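Local coordinates for Two-component insecticidal protein 16 kDa unit (Alcaligenes faecalis, PDB 5V3S), which forms the 16 kDa aegerolysin-family half of a binary insecticidal toxin that kills corn rootworm, probably acting together with a larger partner protein, at residues K94-Y99 and Y121-K126; G107-E112 and G129-A134. All coordinates share one frame; numbering follows the deposited sequence.

Interaction 1: residues K94-Y99 and Y121-K126; sequences KLVFEY and YTVIKK
Val96 sets a methyl on the ring of Tyr121. Its CG2 sits over one face as a CH-pi contact, 4.0 Å from the centroid of the Tyr121 ring and 14° off the ring normal. The position is shifted toward the rim, over CE1, CE2 and CZ. The two side chains cross at about a right angle. The other branch of Val96, CG1, is anti to the backbone N (chi1 175°) and lies 4.0 Å from Val123 CG2. Val123 is thus shared. Its second methyl, CG1, meets Phe97 CD2 at 3.8 Å, and the two side chains approach obliquely. Further along, Lys125 crosses Tyr99 at about a right angle, with Lys125 CD 3.7 Å from Tyr99 CE1. At the other end Lys94 CE makes a looser contact, 4.1 Å from Tyr121 OH.

The two strands belong to different sheets of a beta sandwich, the architecture of the aegerolysin family. They run almost parallel, 12° apart, with axes 8.7 Å from each other. No hydrogen bond joins them; side chains fill the gap. Val96 and Phe97 form a classic beta bulge opposite Leu89, and this turns two consecutive side chains toward the other sheet.

Tyr121 OH is hydrogen-bonded to Asp91, and Tyr99 OH to Asp111. The Lys125 chain is bent at chi3 and chi4; its NZ forms a salt bridge with Asp111 and a hydrogen bond to Gly127 O. Phe97 and Tyr99 also pack on Leu113, and Val123 on Val115, both from strand 110-115.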
loop_
_atom_site.group_PDB
_atom_site.type_symbol
_atom_site.label_atom_id
_atom_site.label_comp_id
_atom_site.label_asym_id
_atom_site.label_seq_id
_atom_site.Cartn_x
_atom_site.Cartn_y
_atom_site.Cartn_z
ATOM N N LYS A 94 -2.529 -13.961 -11.269
ATOM C CA LYS A 94 -3.866 -13.426 -11.090
ATOM C C LYS A 94 -3.734 -12.065 -10.360
ATOM O O LYS A 94 -3.164 -11.980 -9.266
ATOM C CB LYS A 94 -4.731 -14.344 -10.261
ATOM C CG LYS A 94 -4.876 -15.762 -10.820
ATOM C CD LYS A 94 -6.319 -16.016 -11.230
ATOM C CE LYS A 94 -7.170 -16.574 -10.089
ATOM N NZ LYS A 94 -8.364 -17.352 -10.600
ATOM N N LEU A 95 -4.273 -11.016 -10.959
ATOM C CA LEU A 95 -4.291 -9.700 -10.272
ATOM C C LEU A 95 -5.419 -9.719 -9.206
ATOM O O LEU A 95 -6.583 -9.925 -9.554
ATOM C CB LEU A 95 -4.544 -8.613 -11.310
ATOM C CG LEU A 95 -4.624 -7.166 -10.738
ATOM C CD1 LEU A 95 -3.382 -6.742 -10.045
ATOM C CD2 LEU A 95 -4.936 -6.253 -11.923
ATOM N N VAL A 96 -5.068 -9.471 -7.923
ATOM C CA VAL A 96 -5.995 -9.502 -6.832
ATOM C C VAL A 96 -6.539 -8.081 -6.553
ATOM O O VAL A 96 -7.767 -7.916 -6.513
ATOM C CB VAL A 96 -5.319 -10.121 -5.633
ATOM C CG1 VAL A 96 -6.219 -10.069 -4.399
ATOM C CG2 VAL A 96 -4.893 -11.550 -6.043
ATOM N N PHE A 97 -5.663 -7.102 -6.416
ATOM C CA PHE A 97 -6.088 -5.645 -6.220
ATOM C C PHE A 97 -5.075 -4.651 -6.748
ATOM O O PHE A 97 -3.938 -4.953 -7.023
ATOM C CB PHE A 97 -6.483 -5.256 -4.791
ATOM C CG PHE A 97 -5.343 -5.161 -3.772
ATOM C CD1 PHE A 97 -4.476 -4.110 -3.726
ATOM C CD2 PHE A 97 -5.187 -6.137 -2.773
ATOM C CE1 PHE A 97 -3.487 -4.016 -2.746
ATOM C CE2 PHE A 97 -4.219 -6.054 -1.822
ATOM C CZ PHE A 97 -3.337 -4.981 -1.806
ATOM N N GLU A 98 -5.577 -3.465 -6.988
ATOM C CA GLU A 98 -4.786 -2.300 -7.356
ATOM C C GLU A 98 -5.094 -1.284 -6.274
ATOM O O GLU A 98 -6.274 -1.163 -5.817
ATOM C CB GLU A 98 -5.181 -1.769 -8.713
ATOM C CG GLU A 98 -4.773 -2.723 -9.850
ATOM C CD GLU A 98 -5.484 -2.402 -11.150
ATOM O OE1 GLU A 98 -6.623 -1.883 -11.175
ATOM O OE2 GLU A 98 -4.847 -2.604 -12.131
ATOM N N TYR A 99 -4.019 -0.669 -5.737
ATOM C CA TYR A 99 -4.214 0.372 -4.760
ATOM C C TYR A 99 -3.573 1.701 -5.242
ATOM O O TYR A 99 -2.570 1.677 -5.947
ATOM C CB TYR A 99 -3.629 -0.060 -3.409
ATOM C CG TYR A 99 -3.927 0.928 -2.312
ATOM C CD1 TYR A 99 -5.280 1.167 -1.898
ATOM C CD2 TYR A 99 -2.899 1.673 -1.753
ATOM C CE1 TYR A 99 -5.537 2.109 -0.888
ATOM C CE2 TYR A 99 -3.140 2.543 -0.745
ATOM C CZ TYR A 99 -4.460 2.778 -0.332
ATOM O OH TYR A 99 -4.628 3.746 0.637
ATOM N N TYR A 121 -11.234 -13.989 -3.504
ATOM C CA TYR A 121 -10.504 -13.310 -2.449
ATOM C C TYR A 121 -11.414 -12.343 -1.648
ATOM O O TYR A 121 -12.350 -11.764 -2.183
ATOM C CB TYR A 121 -9.336 -12.553 -3.025
ATOM C CG TYR A 121 -8.429 -13.422 -3.856
ATOM C CD1 TYR A 121 -7.335 -14.069 -3.294
ATOM C CD2 TYR A 121 -8.640 -13.530 -5.200
ATOM C CE1 TYR A 121 -6.440 -14.812 -4.082
ATOM C CE2 TYR A 121 -7.844 -14.318 -5.964
ATOM C CZ TYR A 121 -6.787 -14.967 -5.407
ATOM O OH TYR A 121 -6.014 -15.742 -6.219
ATOM N N THR A 122 -11.248 -12.354 -0.365
ATOM C CA THR A 122 -11.776 -11.334 0.486
ATOM C C THR A 122 -10.668 -10.318 0.736
ATOM O O THR A 122 -9.652 -10.574 1.321
ATOM C CB THR A 122 -12.369 -11.880 1.781
ATOM O OG1 THR A 122 -13.320 -12.912 1.455
ATOM C CG2 THR A 122 -13.123 -10.771 2.528
ATOM N N VAL A 123 -10.934 -9.098 0.286
ATOM C CA VAL A 123 -9.967 -8.055 0.449
ATOM C C VAL A 123 -10.589 -6.888 1.196
ATOM O O VAL A 123 -11.554 -6.321 0.699
ATOM C CB VAL A 123 -9.445 -7.605 -0.899
ATOM C CG1 VAL A 123 -8.404 -6.553 -0.736
ATOM C CG2 VAL A 123 -8.765 -8.701 -1.634
ATOM N N ILE A 124 -10.031 -6.546 2.341
ATOM C CA ILE A 124 -10.570 -5.480 3.259
ATOM C C ILE A 124 -9.523 -4.434 3.661
ATOM O O ILE A 124 -8.466 -4.811 4.208
ATOM C CB ILE A 124 -11.230 -6.040 4.506
ATOM C CG1 ILE A 124 -12.338 -7.082 4.203
ATOM C CG2 ILE A 124 -11.805 -4.840 5.339
ATOM C CD1 ILE A 124 -13.631 -6.522 3.690
ATOM N N LYS A 125 -9.852 -3.131 3.413
ATOM C CA LYS A 125 -8.993 -2.054 3.904
ATOM C C LYS A 125 -9.568 -1.304 5.166
ATOM O O LYS A 125 -10.781 -1.045 5.253
ATOM C CB LYS A 125 -8.772 -1.085 2.767
ATOM C CG LYS A 125 -7.903 0.110 3.116
ATOM C CD LYS A 125 -7.662 0.962 1.880
ATOM C CE LYS A 125 -8.952 1.704 1.504
ATOM N NZ LYS A 125 -9.193 3.027 2.171
ATOM N N LYS A 126 -8.687 -0.984 6.098
ATOM C CA LYS A 126 -8.981 -0.180 7.286
ATOM C C LYS A 126 -8.026 0.985 7.222
ATOM O O LYS A 126 -6.885 0.860 6.770
ATOM C CB LYS A 126 -8.775 -0.971 8.588
ATOM C CG LYS A 126 -9.585 -2.294 8.711
ATOM C CD LYS A 126 -11.009 -2.162 9.304
ATOM C CE LYS A 126 -11.878 -3.432 9.015
ATOM N NZ LYS A 126 -13.331 -3.068 9.006
#

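Interaction 2: residues G107-E112 and G129-A134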
loop_
_atom_site.group_PDB
_atom_site.type_symbol
_atom_site.label_atom_id
_atom_site.label_comp_id
_atom_site.label_asym_id
_atom_site.label_seq_id
_atom_site.Cartn_x
_atom_site.Cartn_y
_atom_site.Cartn_z
ATOM N N GLY A 107 -3.737 19.965 0.354
ATOM C CA GLY A 107 -4.920 19.381 -0.259
ATOM C C GLY A 107 -5.478 18.243 0.575
ATOM O O GLY A 107 -4.972 17.932 1.646
ATOM N N SER A 108 -6.527 17.617 0.074
ATOM C CA SER A 108 -7.177 16.536 0.808
ATOM C C SER A 108 -6.621 15.195 0.330
ATOM O O SER A 108 -6.429 14.994 -0.880
ATOM C CB SER A 108 -8.692 16.576 0.619
ATOM O OG SER A 108 -9.032 17.057 -0.667
ATOM N N ASN A 109 -6.342 14.329 1.299
ATOM C CA ASN A 109 -5.956 12.914 1.056
ATOM C C ASN A 109 -7.083 12.246 0.308
ATOM O O ASN A 109 -8.272 12.492 0.626
ATOM C CB ASN A 109 -5.741 12.182 2.404
ATOM C CG ASN A 109 -4.580 12.718 3.218
ATOM O OD1 ASN A 109 -3.452 12.866 2.726
ATOM N ND2 ASN A 109 -4.819 12.940 4.504
ATOM N N SER A 110 -6.743 11.427 -0.704
ATOM C CA SER A 110 -7.668 10.472 -1.249
ATOM C C SER A 110 -6.959 9.132 -1.526
ATOM O O SER A 110 -5.711 9.045 -1.628
ATOM C CB SER A 110 -8.291 10.970 -2.548
ATOM O OG SER A 110 -7.357 10.956 -3.632
ATOM N N ASP A 111 -7.768 8.104 -1.637
ATOM C CA ASP A 111 -7.212 6.810 -2.133
ATOM C C ASP A 111 -8.235 6.021 -2.883
ATOM O O ASP A 111 -9.388 6.460 -3.102
ATOM C CB ASP A 111 -6.602 6.069 -0.948
ATOM C CG ASP A 111 -7.656 5.426 -0.011
ATOM O OD1 ASP A 111 -8.930 5.484 -0.309
ATOM O OD2 ASP A 111 -7.149 4.863 1.007
ATOM N N GLU A 112 -7.853 4.837 -3.322
ATOM C CA GLU A 112 -8.780 4.026 -4.076
ATOM C C GLU A 112 -8.195 2.659 -4.104
ATOM O O GLU A 112 -7.031 2.524 -4.441
ATOM C CB GLU A 112 -8.901 4.513 -5.499
ATOM C CG GLU A 112 -9.668 3.581 -6.415
ATOM C CD GLU A 112 -11.119 3.894 -6.463
ATOM O OE1 GLU A 112 -11.655 4.422 -5.461
ATOM O OE2 GLU A 112 -11.713 3.626 -7.523
ATOM N N GLY A 129 -8.656 6.439 2.653
ATOM C CA GLY A 129 -9.812 7.251 2.291
ATOM C C GLY A 129 -9.355 8.679 2.442
ATOM O O GLY A 129 -8.229 9.005 2.047
ATOM N N SER A 130 -10.188 9.489 3.101
ATOM C CA SER A 130 -9.998 10.952 3.229
ATOM C C SER A 130 -9.977 11.487 4.689
ATOM O O SER A 130 -10.824 12.325 5.053
ATOM C CB SER A 130 -11.119 11.672 2.439
ATOM O OG SER A 130 -11.102 11.308 1.048
ATOM N N PRO A 131 -8.997 11.052 5.521
ATOM C CA PRO A 131 -8.834 11.681 6.818
ATOM C C PRO A 131 -8.248 13.104 6.729
ATOM O O PRO A 131 -7.797 13.532 5.678
ATOM C CB PRO A 131 -7.820 10.759 7.509
ATOM C CG PRO A 131 -6.941 10.317 6.391
ATOM C CD PRO A 131 -7.946 10.025 5.302
ATOM N N SER A 132 -8.215 13.795 7.857
ATOM C CA SER A 132 -7.535 15.079 7.936
ATOM C C SER A 132 -6.035 14.835 7.988
ATOM O O SER A 132 -5.596 13.676 8.086
ATOM C CB SER A 132 -7.982 15.835 9.194
ATOM O OG SER A 132 -9.297 16.267 9.026
ATOM N N GLY A 133 -5.264 15.922 7.890
ATOM C CA GLY A 133 -3.814 15.895 8.182
ATOM C C GLY A 133 -3.067 14.784 7.443
ATOM O O GLY A 133 -3.355 14.511 6.249
ATOM N N ALA A 134 -2.176 14.105 8.154
ATOM C CA ALA A 134 -1.367 13.031 7.514
ATOM C C ALA A 134 -2.225 11.792 7.219
ATOM O O ALA A 134 -3.063 11.369 8.041
ATOM C CB ALA A 134 -0.171 12.644 8.378
HETATM O O HOH W 1 -4.558 16.423 4.318
HETATM O O HOH W 2 -7.790 15.080 3.576
#
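The amide of Asn109 turns ND2 to the loop 129-134. Gly133 O lies nearly in the amide plane, 15° out of it, and takes a bond of 2.8 Å from Asn109 ND2. Pro131 O is slightly more tilted from that plane. Its bond from the same ND2 is longer, at 3.3 Å, and ND2 stands above the Pro131 carbonyl plane. Pro131 CG also comes near Asn109 ND2. Two carbonyls on one nitrogen would hold the rotation of the amide, the Gly133 bond being the shorter. The carboxylate of Asp111 is used differently. Gly129 N approaches it from above its plane, 58° out, and bonds to Asp111 OD2 at 2.7 Å. With Asp111 CG between its own backbone N and carbonyl carbon (chi1 75°), the carboxylate is carried to Gly129 N.

The loop 129-134 connects two neighbouring strands of one sheet of the sandwich. Segment 107-112 leads into the edge strand of the other sheet. Asn109 therefore pins the loop of one sheet to the strand entry of the other. Ser130 adds a side-chain bond, from its OG to Asn109 O at 3.1 Å. Asn109 is buried, although Ser130, Ser132 and Gly133 beside it are exposed. Gly129 and Gly133 both have positive phi, a conformation glycine adopts readily.

Two waters bridge the segments. One donates to Gly107 O and Gly133 O. The other accepts from Asn109 N and donates to Pro131 O, 2.6 Å from that oxygen. Gly129 O is buried here without a polar partner. Beyond the segments, Asp111 OD2 has further polar partners, and Met135 packs on both Asn109 and Asp111.

From the N terminus, segment 94-99, the start of strand 94-103, comes first, then segment 107-112. The chain crosses to the other sheet at 121-126 and goes on into loop 129-134. Interaction 1 closes a loop of 21 residues between its segments, and interaction 2 closes one of 16. The segments alternate, so the two closures cross rather than nest. Their centres are about 19 Å apart. Interaction 1 joins the sheets within the sandwich; interaction 2 ties them at the surface. Strands 94-103 and 110-115 are neighbours in one sheet. Asp111 of interaction 2 meets Tyr99 and Lys125 of interaction 1.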